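Local coordinates for reticulocyte binding protein (Streptococcus agalactiae COH1, PDB 3FAW), which is a cell-wall-anchored pullulanase of group B Streptococcus that probably hydrolyses alpha-1,6-glucosidic branch links in pullulan and related alpha-glucans, at residues 127-131 and 180-186; 515-519 and 555-559; 566-572 and 612-618. One frame throughout, in Å; residues are numbered along the deposited sequence.

Contact 1: residues 127-131 and 180-186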
loop_
_atom_site.group_PDB
_atom_site.type_symbol
_atom_site.label_atom_id
_atom_site.label_comp_id
_atom_site.label_asym_id
_atom_site.label_seq_id
_atom_site.Cartn_x
_atom_site.Cartn_y
_atom_site.Cartn_z
ATOM N N GLN A 127 -1.257 12.169 27.740
ATOM C CA GLN A 127 -2.030 12.662 28.890
ATOM C C GLN A 127 -1.970 14.187 28.969
ATOM O O GLN A 127 -2.992 14.835 29.188
ATOM C CB GLN A 127 -1.538 12.046 30.207
ATOM C CG GLN A 127 -2.348 12.482 31.449
ATOM C CD GLN A 127 -1.931 11.771 32.735
ATOM O OE1 GLN A 127 -1.504 10.616 32.715
ATOM N NE2 GLN A 127 -2.071 12.463 33.865
ATOM N N LEU A 128 -0.779 14.750 28.770
ATOM C CA LEU A 128 -0.565 16.195 28.903
ATOM C C LEU A 128 -0.895 16.990 27.647
ATOM O O LEU A 128 -1.439 18.096 27.743
ATOM C CB LEU A 128 0.886 16.496 29.290
ATOM C CG LEU A 128 1.422 15.956 30.622
ATOM C CD1 LEU A 128 2.845 16.481 30.836
ATOM C CD2 LEU A 128 0.524 16.338 31.790
ATOM N N TYR A 129 -0.551 16.444 26.479
ATOM C CA TYR A 129 -0.516 17.237 25.242
ATOM C C TYR A 129 -1.408 16.755 24.098
ATOM O O TYR A 129 -1.517 17.451 23.092
ATOM C CB TYR A 129 0.924 17.346 24.733
ATOM C CG TYR A 129 1.929 17.680 25.814
ATOM C CD1 TYR A 129 1.772 18.808 26.609
ATOM C CD2 TYR A 129 3.039 16.869 26.035
ATOM C CE1 TYR A 129 2.688 19.117 27.607
ATOM C CE2 TYR A 129 3.959 17.169 27.022
ATOM C CZ TYR A 129 3.778 18.295 27.806
ATOM O OH TYR A 129 4.686 18.599 28.791
ATOM N N ALA A 130 -2.043 15.589 24.234
ATOM C CA ALA A 130 -2.935 15.090 23.185
ATOM C C ALA A 130 -3.916 16.193 22.787
ATOM O O ALA A 130 -4.576 16.780 23.641
ATOM C CB ALA A 130 -3.682 13.845 23.646
ATOM N N TYR A 131 -3.979 16.477 21.488
ATOM C CA TYR A 131 -4.705 17.630 20.967
ATOM C C TYR A 131 -5.704 17.173 19.918
ATOM O O TYR A 131 -5.395 16.302 19.109
ATOM C CB TYR A 131 -3.706 18.619 20.362
ATOM C CG TYR A 131 -4.292 19.928 19.877
ATOM C CD1 TYR A 131 -4.868 20.829 20.767
ATOM C CD2 TYR A 131 -4.234 20.282 18.531
ATOM C CE1 TYR A 131 -5.391 22.042 20.322
ATOM C CE2 TYR A 131 -4.751 21.489 18.075
ATOM C CZ TYR A 131 -5.327 22.364 18.974
ATOM O OH TYR A 131 -5.839 23.556 18.523
ATOM N N ASN A 180 0.219 27.026 23.177
ATOM C CA ASN A 180 -0.912 26.885 24.110
ATOM C C ASN A 180 -0.669 25.754 25.122
ATOM O O ASN A 180 0.404 25.150 25.131
ATOM C CB ASN A 180 -2.231 26.693 23.346
ATOM C CG ASN A 180 -2.348 25.328 22.677
ATOM O OD1 ASN A 180 -1.480 24.461 22.821
ATOM N ND2 ASN A 180 -3.433 25.138 21.930
ATOM N N ASN A 181 -1.664 25.467 25.960
ATOM C CA ASN A 181 -1.506 24.504 27.058
ATOM C C ASN A 181 -1.294 23.052 26.609
ATOM O O ASN A 181 -0.739 22.247 27.359
ATOM C CB ASN A 181 -2.706 24.580 28.013
ATOM C CG ASN A 181 -2.432 23.906 29.354
ATOM O OD1 ASN A 181 -3.144 22.983 29.758
ATOM N ND2 ASN A 181 -1.392 24.362 30.046
ATOM N N LYS A 182 -1.730 22.724 25.392
ATOM C CA LYS A 182 -1.559 21.372 24.839
ATOM C C LYS A 182 -0.301 21.235 23.973
ATOM O O LYS A 182 -0.141 20.242 23.260
ATOM C CB LYS A 182 -2.795 20.968 24.022
ATOM C CG LYS A 182 -4.104 20.965 24.809
ATOM C CD LYS A 182 -4.170 19.820 25.814
ATOM C CE LYS A 182 -5.336 19.994 26.777
ATOM N NZ LYS A 182 -5.141 21.166 27.687
ATOM N N GLY A 183 0.587 22.227 24.038
ATOM C CA GLY A 183 1.833 22.220 23.270
ATOM C C GLY A 183 1.670 22.513 21.788
ATOM O O GLY A 183 2.503 22.093 20.977
ATOM N N VAL A 184 0.607 23.240 21.434
ATOM C CA VAL A 184 0.324 23.588 20.039
ATOM C C VAL A 184 0.755 25.028 19.747
ATOM O O VAL A 184 0.206 25.977 20.307
ATOM C CB VAL A 184 -1.177 23.417 19.694
ATOM C CG1 VAL A 184 -1.453 23.833 18.249
ATOM C CG2 VAL A 184 -1.621 21.983 19.929
ATOM N N TRP A 185 1.739 25.176 18.866
ATOM C CA TRP A 185 2.265 26.486 18.496
ATOM C C TRP A 185 1.424 27.092 17.382
ATOM O O TRP A 185 1.130 26.425 16.396
ATOM C CB TRP A 185 3.717 26.358 18.050
ATOM C CG TRP A 185 4.602 25.880 19.143
ATOM C CD1 TRP A 185 4.807 24.583 19.527
ATOM C CD2 TRP A 185 5.394 26.689 20.016
ATOM N NE1 TRP A 185 5.684 24.538 20.581
ATOM C CE2 TRP A 185 6.061 25.815 20.902
ATOM C CE3 TRP A 185 5.606 28.067 20.138
ATOM C CZ2 TRP A 185 6.930 26.274 21.889
ATOM C CZ3 TRP A 185 6.468 28.522 21.123
ATOM C CH2 TRP A 185 7.120 27.630 21.986
ATOM N N GLN A 186 1.036 28.354 17.550
ATOM C CA GLN A 186 0.092 29.002 16.637
ATOM C C GLN A 186 0.462 30.444 16.282
ATOM O O GLN A 186 1.090 31.156 17.069
ATOM C CB GLN A 186 -1.308 28.996 17.254
ATOM C CG GLN A 186 -1.801 27.620 17.660
ATOM C CD GLN A 186 -3.195 27.652 18.235
ATOM O OE1 GLN A 186 -3.443 28.306 19.246
ATOM N NE2 GLN A 186 -4.113 26.939 17.598
#
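A surface packing contact joins the C-terminal end of helix 122-129 to the turn between strands 170-179 and 184-189. N180 to G183 form a type I beta turn, closed by G183 N to N180 O at 3.1 Å; N180 OD1 also accepts V184 N at 2.8 Å, fixing the loop before the strand begins. Y131 reaches over this hairpin. V184 CG2 sits 3.3 Å from the centroid of the Y131 ring, only 11° off its normal, a CH-pi contact, while K182 CB lies 3.9 Å from Y131 CD1. The backbones come closest at Y129 and K182, where Y129 O and K182 O are 3.1 Å apart; both are acceptors, and Y129 O accepts a hydrogen bond from W151 NE1. K182 CD packs against L128 O and A130 O, at 3.8 Å from each. The end of helix 122-129 and the residues after it, through Y131, thus pack on the 180-183 turn of an antiparallel hairpin in the beta-sandwich-like CBM48 domain, as found in isoamylase-type enzymes.

Contact 2: residues 515-519 and 555-559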
loop_
_atom_site.group_PDB
_atom_site.type_symbol
_atom_site.label_atom_id
_atom_site.label_comp_id
_atom_site.label_asym_id
_atom_site.label_seq_id
_atom_site.Cartn_x
_atom_site.Cartn_y
_atom_site.Cartn_z
ATOM N N VAL A 515 -7.331 -8.570 3.272
ATOM C CA VAL A 515 -5.884 -8.747 3.110
ATOM C C VAL A 515 -5.538 -9.638 1.919
ATOM O O VAL A 515 -6.300 -10.539 1.552
ATOM C CB VAL A 515 -5.222 -9.342 4.376
ATOM C CG1 VAL A 515 -5.414 -8.407 5.573
ATOM C CG2 VAL A 515 -5.762 -10.740 4.661
ATOM N N PHE A 516 -4.371 -9.383 1.333
ATOM C CA PHE A 516 -3.867 -10.182 0.218
ATOM C C PHE A 516 -3.668 -11.636 0.621
ATOM O O PHE A 516 -3.140 -11.921 1.693
ATOM C CB PHE A 516 -2.557 -9.596 -0.322
ATOM C CG PHE A 516 -2.757 -8.371 -1.160
ATOM C CD1 PHE A 516 -3.018 -8.484 -2.518
ATOM C CD2 PHE A 516 -2.721 -7.105 -0.587
ATOM C CE1 PHE A 516 -3.217 -7.355 -3.299
ATOM C CE2 PHE A 516 -2.925 -5.971 -1.358
ATOM C CZ PHE A 516 -3.174 -6.096 -2.715
ATOM N N SER A 517 -4.105 -12.543 -0.248
ATOM C CA SER A 517 -3.947 -13.971 -0.023
ATOM C C SER A 517 -2.681 -14.505 -0.693
ATOM O O SER A 517 -2.689 -14.870 -1.871
ATOM C CB SER A 517 -5.173 -14.735 -0.523
ATOM O OG SER A 517 -5.046 -16.122 -0.258
ATOM N N ASP A 518 -1.594 -14.557 0.071
ATOM C CA ASP A 518 -0.346 -15.149 -0.418
ATOM C C ASP A 518 -0.461 -16.662 -0.664
ATOM O O ASP A 518 0.295 -17.221 -1.460
ATOM C CB ASP A 518 0.846 -14.821 0.505
ATOM C CG ASP A 518 0.588 -15.137 1.975
ATOM O OD1 ASP A 518 -0.580 -15.205 2.408
ATOM O OD2 ASP A 518 1.580 -15.291 2.715
ATOM N N ASP A 519 -1.419 -17.309 -0.000
ATOM C CA ASP A 519 -1.652 -18.747 -0.154
ATOM C C ASP A 519 -2.126 -19.125 -1.561
ATOM O O ASP A 519 -1.610 -20.072 -2.155
ATOM C CB ASP A 519 -2.671 -19.235 0.881
ATOM C CG ASP A 519 -2.579 -20.729 1.142
ATOM O OD1 ASP A 519 -1.450 -21.251 1.212
ATOM O OD2 ASP A 519 -3.634 -21.375 1.306
ATOM N N PRO A 555 -8.293 -19.435 2.572
ATOM C CA PRO A 555 -6.865 -19.762 2.551
ATOM C C PRO A 555 -6.418 -20.612 3.733
ATOM O O PRO A 555 -6.995 -20.526 4.809
ATOM C CB PRO A 555 -6.185 -18.385 2.595
ATOM C CG PRO A 555 -7.225 -17.461 3.127
ATOM C CD PRO A 555 -8.510 -17.977 2.591
ATOM N N GLY A 556 -5.384 -21.415 3.517
ATOM C CA GLY A 556 -4.877 -22.332 4.533
ATOM C C GLY A 556 -3.942 -21.721 5.561
ATOM O O GLY A 556 -3.631 -22.372 6.561
ATOM N N ASN A 557 -3.490 -20.486 5.333
ATOM C CA ASN A 557 -2.522 -19.843 6.235
ATOM C C ASN A 557 -3.112 -18.778 7.177
ATOM O O ASN A 557 -2.401 -18.248 8.028
ATOM C CB ASN A 557 -1.330 -19.272 5.453
ATOM C CG ASN A 557 -1.716 -18.139 4.524
ATOM O OD1 ASN A 557 -2.882 -17.983 4.155
ATOM N ND2 ASN A 557 -0.729 -17.342 4.135
ATOM N N PHE A 558 -4.392 -18.455 7.011
ATOM C CA PHE A 558 -5.119 -17.660 8.006
ATOM C C PHE A 558 -6.612 -17.938 7.930
ATOM O O PHE A 558 -7.111 -18.373 6.889
ATOM C CB PHE A 558 -4.824 -16.153 7.872
ATOM C CG PHE A 558 -5.501 -15.470 6.698
ATOM C CD1 PHE A 558 -6.790 -14.954 6.817
ATOM C CD2 PHE A 558 -4.823 -15.283 5.499
ATOM C CE1 PHE A 558 -7.405 -14.302 5.748
ATOM C CE2 PHE A 558 -5.426 -14.624 4.423
ATOM C CZ PHE A 558 -6.720 -14.136 4.549
ATOM N N GLU A 559 -7.312 -17.691 9.036
ATOM C CA GLU A 559 -8.757 -17.911 9.104
ATOM C C GLU A 559 -9.526 -16.713 8.554
ATOM O O GLU A 559 -9.510 -15.630 9.142
ATOM C CB GLU A 559 -9.191 -18.188 10.552
ATOM C CG GLU A 559 -10.676 -18.534 10.734
ATOM C CD GLU A 559 -11.100 -19.801 10.000
ATOM O OE1 GLU A 559 -10.250 -20.693 9.787
ATOM O OE2 GLU A 559 -12.293 -19.904 9.644
HETATM O O HOH W 1 -3.312 -16.273 2.107
#
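Residues 515-519 run from the end of a barrel strand into a helix, with S517 at its N-cap position, while 555-559 is an irregular loop. The CA atoms are nearest at D519 and P555, 6.0 Å apart, and the backbones do not pair; side-chain-to-backbone and side-chain-to-side-chain hydrogen bonds and one water span the gap. D519 OD2 accepts the backbone N of G556 at 2.8 Å, and N557 ND2 donates to D518 OD1, also at 2.8 Å, so two consecutive acidic residues in the first turn of the helix hold successive residues of the loop. Water 1 fills the space between them: it accepts from S517 OG at 2.9 Å and D519 N at 3.0 Å, and donates to D518 OD1 at 2.9 Å and N557 OD1 at 2.7 Å. N557 therefore uses both ends of its amide, one directly and one through water. V515 CG2 makes an apolar contact with F558 CZ at 3.5 Å; separately, P555 CB packs 3.8 Å from S517 OG. D518 OD1 has a further partner in Q504 NE2. N550 of helix 544-551 touches S517, D519 and P555, and V566 of strand 566-568 packs on S517 and P555. The loop thus packs on the start of helix 518-525 and, through P555, on helix 544-551, at the strand-to-helix junction after the sixth strand, 513-516, of the beta/alpha (TIM) barrel.

Contact 3: residues 566-572 and 612-618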
loop_
_atom_site.group_PDB
_atom_site.type_symbol
_atom_site.label_atom_id
_atom_site.label_comp_id
_atom_site.label_asym_id
_atom_site.label_seq_id
_atom_site.Cartn_x
_atom_site.Cartn_y
_atom_site.Cartn_z
ATOM N N VAL A 566 -10.654 -11.621 2.080
ATOM C CA VAL A 566 -9.615 -12.149 1.205
ATOM C C VAL A 566 -9.501 -11.364 -0.103
ATOM O O VAL A 566 -10.480 -11.209 -0.834
ATOM C CB VAL A 566 -9.905 -13.626 0.859
ATOM C CG1 VAL A 566 -8.797 -14.203 -0.009
ATOM C CG2 VAL A 566 -10.068 -14.442 2.129
ATOM N N VAL A 567 -8.295 -10.871 -0.379
ATOM C CA VAL A 567 -7.971 -10.290 -1.674
ATOM C C VAL A 567 -7.223 -11.345 -2.497
ATOM O O VAL A 567 -6.086 -11.697 -2.176
ATOM C CB VAL A 567 -7.107 -9.021 -1.533
ATOM C CG1 VAL A 567 -6.912 -8.359 -2.890
ATOM C CG2 VAL A 567 -7.738 -8.042 -0.542
ATOM N N GLN A 568 -7.875 -11.850 -3.545
ATOM C CA GLN A 568 -7.315 -12.915 -4.389
ATOM C C GLN A 568 -6.402 -12.326 -5.461
ATOM O O GLN A 568 -6.824 -11.472 -6.246
ATOM C CB GLN A 568 -8.430 -13.708 -5.081
ATOM C CG GLN A 568 -9.514 -14.276 -4.157
ATOM C CD GLN A 568 -9.090 -15.543 -3.427
ATOM O OE1 GLN A 568 -7.913 -15.754 -3.148
ATOM N NE2 GLN A 568 -10.063 -16.387 -3.101
ATOM N N TYR A 569 -5.153 -12.787 -5.496
ATOM C CA TYR A 569 -4.197 -12.314 -6.492
ATOM C C TYR A 569 -3.109 -13.336 -6.798
ATOM O O TYR A 569 -2.834 -14.240 -5.996
ATOM C CB TYR A 569 -3.568 -10.987 -6.053
ATOM C CG TYR A 569 -2.378 -11.073 -5.108
ATOM C CD1 TYR A 569 -2.411 -11.862 -3.958
ATOM C CD2 TYR A 569 -1.235 -10.317 -5.344
ATOM C CE1 TYR A 569 -1.321 -11.910 -3.083
ATOM C CE2 TYR A 569 -0.152 -10.354 -4.483
ATOM C CZ TYR A 569 -0.197 -11.148 -3.352
ATOM O OH TYR A 569 0.890 -11.173 -2.503
ATOM N N ILE A 570 -2.505 -13.180 -7.970
ATOM C CA ILE A 570 -1.324 -13.961 -8.351
ATOM C C ILE A 570 -0.147 -13.086 -8.813
ATOM O O ILE A 570 0.956 -13.592 -9.017
ATOM C CB ILE A 570 -1.660 -15.035 -9.414
ATOM C CG1 ILE A 570 -2.396 -14.423 -10.618
ATOM C CG2 ILE A 570 -2.478 -16.153 -8.779
ATOM C CD1 ILE A 570 -2.671 -15.407 -11.742
ATOM N N ALA A 571 -0.370 -11.781 -8.954
ATOM C CA ALA A 571 0.713 -10.847 -9.283
ATOM C C ALA A 571 0.413 -9.434 -8.790
ATOM O O ALA A 571 -0.733 -9.091 -8.496
ATOM C CB ALA A 571 0.963 -10.834 -10.769
ATOM N N ALA A 572 1.465 -8.629 -8.711
ATOM C CA ALA A 572 1.376 -7.230 -8.295
ATOM C C ALA A 572 2.650 -6.520 -8.740
ATOM O O ALA A 572 3.486 -7.119 -9.408
ATOM C CB ALA A 572 1.208 -7.131 -6.794
ATOM N N GLN A 612 -14.072 -16.804 -5.172
ATOM C CA GLN A 612 -14.800 -15.929 -4.247
ATOM C C GLN A 612 -13.866 -14.875 -3.656
ATOM O O GLN A 612 -12.642 -15.009 -3.717
ATOM C CB GLN A 612 -15.440 -16.739 -3.115
ATOM C CG GLN A 612 -16.401 -17.835 -3.573
ATOM C CD GLN A 612 -17.593 -17.292 -4.327
ATOM O OE1 GLN A 612 -18.205 -16.311 -3.911
ATOM N NE2 GLN A 612 -17.934 -17.934 -5.443
ATOM N N GLY A 613 -14.458 -13.826 -3.086
ATOM C CA GLY A 613 -13.705 -12.747 -2.446
ATOM C C GLY A 613 -13.499 -11.561 -3.362
ATOM O O GLY A 613 -14.245 -11.375 -4.315
ATOM N N THR A 614 -12.484 -10.752 -3.062
ATOM C CA THR A 614 -12.154 -9.570 -3.867
ATOM C C THR A 614 -11.070 -9.916 -4.893
ATOM O O THR A 614 -10.001 -10.414 -4.530
ATOM C CB THR A 614 -11.677 -8.402 -2.975
ATOM O OG1 THR A 614 -12.750 -7.979 -2.123
ATOM C CG2 THR A 614 -11.214 -7.209 -3.819
ATOM N N ALA A 615 -11.353 -9.648 -6.168
ATOM C CA ALA A 615 -10.430 -9.963 -7.257
ATOM C C ALA A 615 -9.453 -8.812 -7.485
ATOM O O ALA A 615 -9.859 -7.653 -7.555
ATOM C CB ALA A 615 -11.199 -10.273 -8.537
ATOM N N PHE A 616 -8.172 -9.149 -7.599
ATOM C CA PHE A 616 -7.096 -8.171 -7.779
ATOM C C PHE A 616 -6.284 -8.513 -9.031
ATOM O O PHE A 616 -5.860 -9.654 -9.200
ATOM C CB PHE A 616 -6.187 -8.190 -6.546
ATOM C CG PHE A 616 -5.086 -7.163 -6.568
ATOM C CD1 PHE A 616 -5.290 -5.896 -6.039
ATOM C CD2 PHE A 616 -3.832 -7.478 -7.080
ATOM C CE1 PHE A 616 -4.274 -4.957 -6.035
ATOM C CE2 PHE A 616 -2.813 -6.540 -7.087
ATOM C CZ PHE A 616 -3.034 -5.279 -6.558
ATOM N N ILE A 617 -6.072 -7.517 -9.892
ATOM C CA ILE A 617 -5.301 -7.682 -11.122
ATOM C C ILE A 617 -4.172 -6.652 -11.173
ATOM O O ILE A 617 -4.402 -5.460 -10.982
ATOM C CB ILE A 617 -6.202 -7.513 -12.376
ATOM C CG1 ILE A 617 -7.304 -8.582 -12.407
ATOM C CG2 ILE A 617 -5.374 -7.568 -13.657
ATOM C CD1 ILE A 617 -6.802 -10.009 -12.578
ATOM N N HIS A 618 -2.950 -7.119 -11.421
ATOM C CA HIS A 618 -1.805 -6.228 -11.625
ATOM C C HIS A 618 -1.862 -5.620 -13.023
ATOM O O HIS A 618 -2.140 -6.323 -13.990
ATOM C CB HIS A 618 -0.495 -7.005 -11.443
ATOM C CG HIS A 618 0.740 -6.204 -11.730
ATOM N ND1 HIS A 618 1.777 -6.435 -12.567
ATOM C CD2 HIS A 618 1.019 -5.011 -11.100
ATOM C CE1 HIS A 618 2.653 -5.385 -12.435
ATOM N NE2 HIS A 618 2.170 -4.538 -11.545
HETATM O O HOH W 2 -3.721 -11.216 -9.610
#
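F616 forms the apolar centre, lying against strand 566-568 and the loop beyond: V567 CG1 is 3.7 Å from F616 CB, Y569 CB is 3.7 Å from F616 CD2, and A572 CB is 4.1 Å from F616 CE2. F516 adds an edge-to-face ring contact to F616. Around this core the backbones pair in parallel, V567 with T614 and Q568 with A615. T614 N donates to V566 O (3.0 Å), Q568 N to T614 O (2.7 Å) and F616 N to Q568 O (3.0 Å). Past Y569 and F616, where the chains separate locally, water 2 accepts from I570 N at 2.8 Å and donates to F616 O at 2.7 Å. At the other end, Q568 NE2 donates to Q612 O at 3.0 Å and also to N550 O; a CB on G613 would clash with V566 O and the preceding carbonyl, so the position suits glycine. Backbone bonds thus set the register of TIM-barrel strands seven and eight, while aromatic and aliphatic packing fills the space beside them.

How the contacts relate
From the N terminus, contact 1 comes first: 180-186 returns over 48 residues with no helix, 28 of them strand, to the end of helix 122-129, joining that helix to the CBM48 sheet. The other two follow in series, without nesting or crossing. Contact 2 closes the largely loop and helical excursion between barrel strands six and seven, contact 3 the helical crossover between seven and eight. These two touch: V515 O to V567 N (2.8 Å) and S517 N to V567 O (2.9 Å) are probable hydrogen bonds that join 515-517 to strand 566-568, and F516 CZ packs 3.7 Å from F616 CE1. Contact 1 stands apart, its centre 43 and 44 Å from theirs.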